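Acyl-CoA dehydrogenase (Bacillus anthracis, PDB 3OWA) is an FAD-bound acyl-CoA dehydrogenase that probably oxidises an acyl-CoA thioester to its 2,3-unsaturated enoyl product, passing the electrons through the flavin. Local coordinates at residues L244-K247 against E248-L251; A505-S508 against A509-T513. All coordinates share one frame; numbering follows the deposited sequence. Where two conformers were deposited one is given.

Two ways in which a chain bonds to its own near neighbours can be compared in this protein. In contact 1 the spacing is i to i+3, in a short 3-10 turn between two strands of the beta domain; in contact 2 it is i to i+4, well inside helix 490-520 of the helical C-terminal region. They lie on opposite sides of the chain's centre, with their own centres 47 Å apart and nearest atoms about 32 Å apart. Contact 2 packs against helix 305-336, which carries the FAD-pocket residue Ile-307 near its start. Contact 1 belongs to the sheet of the middle domain.

Contact 1 (L244-K247 against E248-L251); sequences LVPK and ENLL
Glu-248 folds its side chain back against Pro-246, its carboxylate carbon CD lying 3.6 Å from Pro-246 CB. The bend begins at the first torsion (chi1 63°), which sets CG between the backbone N and the carbonyl carbon, and a further kink at chi2 brings the carboxylate round. Pro-246 ends strand 243-246, which pairs with strand 177-188, and the 3-10 turn of Lys-247 to Asn-249 carries the chain on to the weakly bonded strand at 250-251, paired with strand 206-213. Two successive backbone bonds build the turn: Asn-249 N to Pro-246 O at 2.8 Å, and the longer Leu-250 N to Lys-247 O at 3.3 Å. Their i to i+3 spacing marks the 3-10 winding. Lys-247 keeps its CB 3.2 Å from Glu-248 N, but in the conformer given its NZ stays 6.2 Å from Glu-248 OE1, beyond salt-bridge distance. On the inner side, Asn-249 CB presses on Val-245 CG1 at 3.6 Å, while Asn-249 ND2 bonds to Ile-211 O and Tyr-138 OH. Gln-134 NE2 in turn binds the carbonyls of Glu-248 and Leu-250. The chemistry is thus divided: backbone bonds shape the turn and the buried amide of Asn-249 fastens it to its surroundings, whereas in this conformer the exposed charges of Lys-247 and Glu-248 probably attract each other only weakly.

Contact 2 (A505-S508 against A509-T513); sequences AMES and AVLRT
Ala-509 O is gripped twice by Thr-513, whose hydroxyl OG1 donates to it at 2.8 Å and whose backbone N does so at 3.0 Å, the two arriving from opposite faces of the carbonyl plane. This is the familiar i to i+4 pattern of an alpha helix with a threonine hydroxyl added, here in the interior of helix 490-520. Thr-513 OG1 also bonds to Tyr-319 OH and Thr-532 OG1, tying the helix to helices 305-336 and 526-554. Four backbone bonds join 505-508 to 509-513, the shortest running from Leu-511 N to Glu-507 O at 2.8 Å. The same pair meets through its side chains, which lie alongside each other and point the same way, with Leu-511 CD1 3.6 Å from Glu-507 CG. Glu-507 has CG anti to the backbone N (chi1 -179°) and an extended chain beyond it, which carries its carboxylate away from the helix. That carboxylate forms salt bridges with Arg-327, whose NH1 also hydrogen-bonds to Ser-508 OG, and with Lys-468, while the straight chain of Arg-512 reaches Glu-31 and Glu-322. The buried charges of Glu-507 and Arg-512 are thus met by opposite ones, which would probably keep them ionised. Another face packs largely through carbon, selenomethionine Met-506 on Phe-535 and Val-510 on Val-464. There one methyl of Val-510, held beside its own backbone N, comes close to the preceding turn, CG2 lying 3.2 Å from Met-506 O.

Contact 1 (L244-K247 against E248-L251)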
ATOM      1  N   LEU A 244      22.005  37.486  -0.708  1.00 31.94           N
ATOM      2  CA  LEU A 244      21.904  38.759  -1.454  1.00 33.76           C
ATOM      3  C   LEU A 244      21.487  38.472  -2.852  1.00 32.86           C
ATOM      4  O   LEU A 244      22.203  37.834  -3.576  1.00 34.27           O
ATOM      5  CB  LEU A 244      23.248  39.502  -1.524  1.00 34.52           C
ATOM      6  CG  LEU A 244      23.777  40.152  -0.261  1.00 37.95           C
ATOM      7  CD1 LEU A 244      24.962  41.074  -0.606  1.00 40.22           C
ATOM      8  CD2 LEU A 244      22.680  40.941   0.444  1.00 39.10           C
ATOM      9  N   VAL A 245      20.319  38.949  -3.221  1.00 33.64           N
ATOM     10  CA  VAL A 245      19.734  38.638  -4.513  1.00 33.57           C
ATOM     11  C   VAL A 245      19.501  39.943  -5.280  1.00 34.12           C
ATOM     12  O   VAL A 245      18.785  40.798  -4.796  1.00 35.28           O
ATOM     13  CB  VAL A 245      18.374  37.948  -4.320  1.00 33.79           C
ATOM     14  CG1 VAL A 245      17.749  37.630  -5.701  1.00 33.12           C
ATOM     15  CG2 VAL A 245      18.514  36.665  -3.400  1.00 32.30           C
ATOM     16  N   PRO A 246      20.095  40.096  -6.472  1.00 34.17           N
ATOM     17  CA  PRO A 246      19.882  41.342  -7.229  1.00 35.83           C
ATOM     18  C   PRO A 246      18.407  41.635  -7.407  1.00 36.01           C
ATOM     19  O   PRO A 246      17.622  40.724  -7.640  1.00 35.25           O
ATOM     20  CB  PRO A 246      20.498  41.028  -8.590  1.00 36.18           C
ATOM     21  CG  PRO A 246      21.586  40.073  -8.276  1.00 35.61           C
ATOM     22  CD  PRO A 246      21.009  39.193  -7.182  1.00 34.10           C
ATOM     23  N   LYS A 247      18.054  42.911  -7.305  0.53 36.81           N
ATOM     24  CA  LYS A 247      16.678  43.375  -7.433  0.53 37.88           C
ATOM     25  C   LYS A 247      16.016  42.845  -8.717  0.53 37.72           C
ATOM     26  O   LYS A 247      14.839  42.529  -8.727  0.53 37.74           O
ATOM     27  CB  LYS A 247      16.697  44.920  -7.405  0.53 39.14           C
ATOM     28  CG  LYS A 247      15.374  45.580  -7.477  0.53 42.45           C
ATOM     29  CD  LYS A 247      15.541  47.091  -7.632  0.53 45.54           C
ATOM     30  CE  LYS A 247      16.107  47.473  -8.991  0.53 45.85           C
ATOM     31  NZ  LYS A 247      15.879  48.922  -9.188  0.53 50.55           N
ATOM     32  N   GLU A 248      16.790  42.748  -9.792  1.00 37.96           N
ATOM     33  CA  GLU A 248      16.289  42.309 -11.085  1.00 39.55           C
ATOM     34  C   GLU A 248      16.046  40.780 -11.164  1.00 38.84           C
ATOM     35  O   GLU A 248      15.534  40.274 -12.184  1.00 39.01           O
ATOM     36  CB  GLU A 248      17.248  42.746 -12.207  1.00 40.86           C
ATOM     37  CG  GLU A 248      18.661  42.131 -12.133  1.00 44.57           C
ATOM     38  CD  GLU A 248      19.721  43.024 -11.424  1.00 51.97           C
ATOM     39  OE1 GLU A 248      19.358  43.956 -10.626  1.00 50.52           O
ATOM     40  OE2 GLU A 248      20.937  42.750 -11.667  1.00 51.81           O
ATOM     41  N   ASN A 249      16.414  40.059 -10.103  1.00 37.12           N
ATOM     42  CA  ASN A 249      16.106  38.635 -10.010  1.00 36.12           C
ATOM     43  C   ASN A 249      14.759  38.330  -9.408  1.00 35.96           C
ATOM     44  O   ASN A 249      14.382  37.151  -9.313  1.00 35.36           O
ATOM     45  CB  ASN A 249      17.215  37.884  -9.293  1.00 35.14           C
ATOM     46  CG  ASN A 249      18.349  37.578 -10.204  1.00 38.75           C
ATOM     47  OD1 ASN A 249      18.734  38.413 -11.015  1.00 43.83           O
ATOM     48  ND2 ASN A 249      18.906  36.388 -10.090  1.00 38.28           N
ATOM     49  N   LEU A 250      14.014  39.361  -9.008  1.00 35.61           N
ATOM     50  CA  LEU A 250      12.603  39.163  -8.682  1.00 36.58           C
ATOM     51  C   LEU A 250      11.871  38.529  -9.890  1.00 36.47           C
ATOM     52  O   LEU A 250      12.008  39.000 -11.030  1.00 37.29           O
ATOM     53  CB  LEU A 250      11.940  40.473  -8.288  1.00 37.67           C
ATOM     54  CG  LEU A 250      10.424  40.362  -8.052  1.00 41.22           C
ATOM     55  CD1 LEU A 250      10.140  39.847  -6.657  1.00 43.39           C
ATOM     56  CD2 LEU A 250       9.769  41.719  -8.267  1.00 44.58           C
ATOM     57  N   LEU A 251      11.148  37.441  -9.651  1.00 35.22           N
ATOM     58  CA  LEU A 251      10.433  36.730 -10.711  1.00 36.11           C
ATOM     59  C   LEU A 251       8.938  37.059 -10.631  1.00 37.01           C
ATOM     60  O   LEU A 251       8.299  36.773  -9.629  1.00 37.88           O
ATOM     61  CB  LEU A 251      10.669  35.219 -10.561  1.00 35.42           C
ATOM     62  CG  LEU A 251      10.203  34.279 -11.656  1.00 36.82           C
ATOM     63  CD1 LEU A 251      10.987  34.482 -12.943  1.00 36.92           C
ATOM     64  CD2 LEU A 251      10.332  32.806 -11.153  1.00 36.60           C
TER

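Contact 2 (A505-S508 against A509-T513)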
ATOM      1  N   ALA A 505     -10.960   8.470 -15.671  1.00 37.57           N
ATOM      2  CA  ALA A 505     -10.191   7.307 -16.109  1.00 37.76           C
ATOM      3  C   ALA A 505     -11.045   6.349 -16.975  1.00 38.20           C
ATOM      4  O   ALA A 505     -10.578   5.855 -18.016  1.00 39.08           O
ATOM      5  CB  ALA A 505      -9.623   6.572 -14.894  1.00 36.80           C
HETATM    6  N   MSE A 506     -12.280   6.098 -16.548  1.00 38.55           N
HETATM    7  CA  MSE A 506     -13.215   5.233 -17.307  1.00 40.23           C
HETATM    8  C   MSE A 506     -13.459   5.772 -18.695  1.00 40.40           C
HETATM    9  O   MSE A 506     -13.339   5.047 -19.668  1.00 41.87           O
HETATM   10  CB  MSE A 506     -14.565   5.137 -16.605  1.00 40.40           C
HETATM   11  CG  MSE A 506     -14.581   4.278 -15.375  1.00 41.20           C
HETATM   12 SE   MSE A 506     -16.326   4.373 -14.558  0.53 45.32          SE
HETATM   13  CE  MSE A 506     -17.380   3.556 -15.955  1.00 43.71           C
ATOM     14  N   GLU A 507     -13.825   7.047 -18.789  1.00 41.32           N
ATOM     15  CA  GLU A 507     -14.097   7.667 -20.094  1.00 41.80           C
ATOM     16  C   GLU A 507     -12.866   7.671 -21.004  1.00 41.41           C
ATOM     17  O   GLU A 507     -12.966   7.424 -22.208  1.00 42.14           O
ATOM     18  CB  GLU A 507     -14.636   9.088 -19.905  1.00 42.80           C
ATOM     19  CG  GLU A 507     -14.975   9.801 -21.215  1.00 47.11           C
ATOM     20  CD  GLU A 507     -15.426  11.268 -21.036  1.00 53.20           C
ATOM     21  OE1 GLU A 507     -16.494  11.634 -21.582  1.00 54.90           O
ATOM     22  OE2 GLU A 507     -14.721  12.067 -20.366  1.00 55.06           O
ATOM     23  N   SER A 508     -11.700   7.963 -20.428  1.00 40.16           N
ATOM     24  CA  SER A 508     -10.437   7.953 -21.179  1.00 39.42           C
ATOM     25  C   SER A 508     -10.153   6.579 -21.767  1.00 40.12           C
ATOM     26  O   SER A 508      -9.759   6.474 -22.935  1.00 40.96           O
ATOM     27  CB  SER A 508      -9.254   8.398 -20.310  1.00 38.38           C
ATOM     28  OG  SER A 508      -9.401   9.730 -19.836  1.00 37.27           O
ATOM     29  N   ALA A 509     -10.342   5.537 -20.956  1.00 39.84           N
ATOM     30  CA  ALA A 509     -10.189   4.168 -21.414  1.00 40.84           C
ATOM     31  C   ALA A 509     -11.226   3.830 -22.512  1.00 42.44           C
ATOM     32  O   ALA A 509     -10.868   3.246 -23.548  1.00 43.40           O
ATOM     33  CB  ALA A 509     -10.267   3.171 -20.238  1.00 40.45           C
ATOM     34  N   VAL A 510     -12.486   4.212 -22.299  1.00 42.80           N
ATOM     35  CA  VAL A 510     -13.549   3.911 -23.282  1.00 44.17           C
ATOM     36  C   VAL A 510     -13.261   4.568 -24.630  1.00 45.08           C
ATOM     37  O   VAL A 510     -13.288   3.908 -25.673  1.00 46.12           O
ATOM     38  CB  VAL A 510     -14.950   4.323 -22.792  1.00 44.32           C
ATOM     39  CG1 VAL A 510     -15.979   4.178 -23.926  1.00 45.93           C
ATOM     40  CG2 VAL A 510     -15.369   3.452 -21.630  1.00 42.86           C
ATOM     41  N   LEU A 511     -12.955   5.863 -24.585  1.00 45.47           N
ATOM     42  CA  LEU A 511     -12.785   6.658 -25.794  1.00 46.10           C
ATOM     43  C   LEU A 511     -11.553   6.235 -26.543  1.00 46.68           C
ATOM     44  O   LEU A 511     -11.577   6.175 -27.771  1.00 47.05           O
ATOM     45  CB  LEU A 511     -12.760   8.159 -25.484  1.00 46.11           C
ATOM     46  CG  LEU A 511     -14.107   8.737 -25.025  1.00 46.40           C
ATOM     47  CD1 LEU A 511     -13.972  10.213 -24.645  1.00 46.29           C
ATOM     48  CD2 LEU A 511     -15.174   8.545 -26.098  1.00 49.16           C
ATOM     49  N   ARG A 512     -10.480   5.915 -25.812  1.00 45.77           N
ATOM     50  CA  ARG A 512      -9.255   5.435 -26.459  1.00 46.20           C
ATOM     51  C   ARG A 512      -9.488   4.103 -27.169  1.00 46.73           C
ATOM     52  O   ARG A 512      -9.009   3.894 -28.298  1.00 48.44           O
ATOM     53  CB  ARG A 512      -8.093   5.311 -25.458  1.00 45.38           C
ATOM     54  CG  ARG A 512      -6.855   4.691 -26.060  1.00 43.99           C
ATOM     55  CD  ARG A 512      -5.765   4.554 -25.035  1.00 43.25           C
ATOM     56  NE  ARG A 512      -4.596   3.953 -25.645  1.00 41.34           N
ATOM     57  CZ  ARG A 512      -3.519   3.575 -24.973  1.00 42.01           C
ATOM     58  NH1 ARG A 512      -3.462   3.758 -23.647  1.00 40.41           N
ATOM     59  NH2 ARG A 512      -2.498   3.029 -25.625  1.00 40.93           N
ATOM     60  N   THR A 513     -10.221   3.209 -26.515  1.00 45.99           N
ATOM     61  CA  THR A 513     -10.515   1.910 -27.100  1.00 46.78           C
ATOM     62  C   THR A 513     -11.473   2.091 -28.326  1.00 48.90           C
ATOM     63  O   THR A 513     -11.273   1.496 -29.381  1.00 48.96           O
ATOM     64  CB  THR A 513     -11.086   0.936 -26.039  1.00 47.06           C
ATOM     65  OG1 THR A 513     -10.180   0.858 -24.908  1.00 43.38           O
ATOM     66  CG2 THR A 513     -11.329  -0.453 -26.644  1.00 45.60           C
TER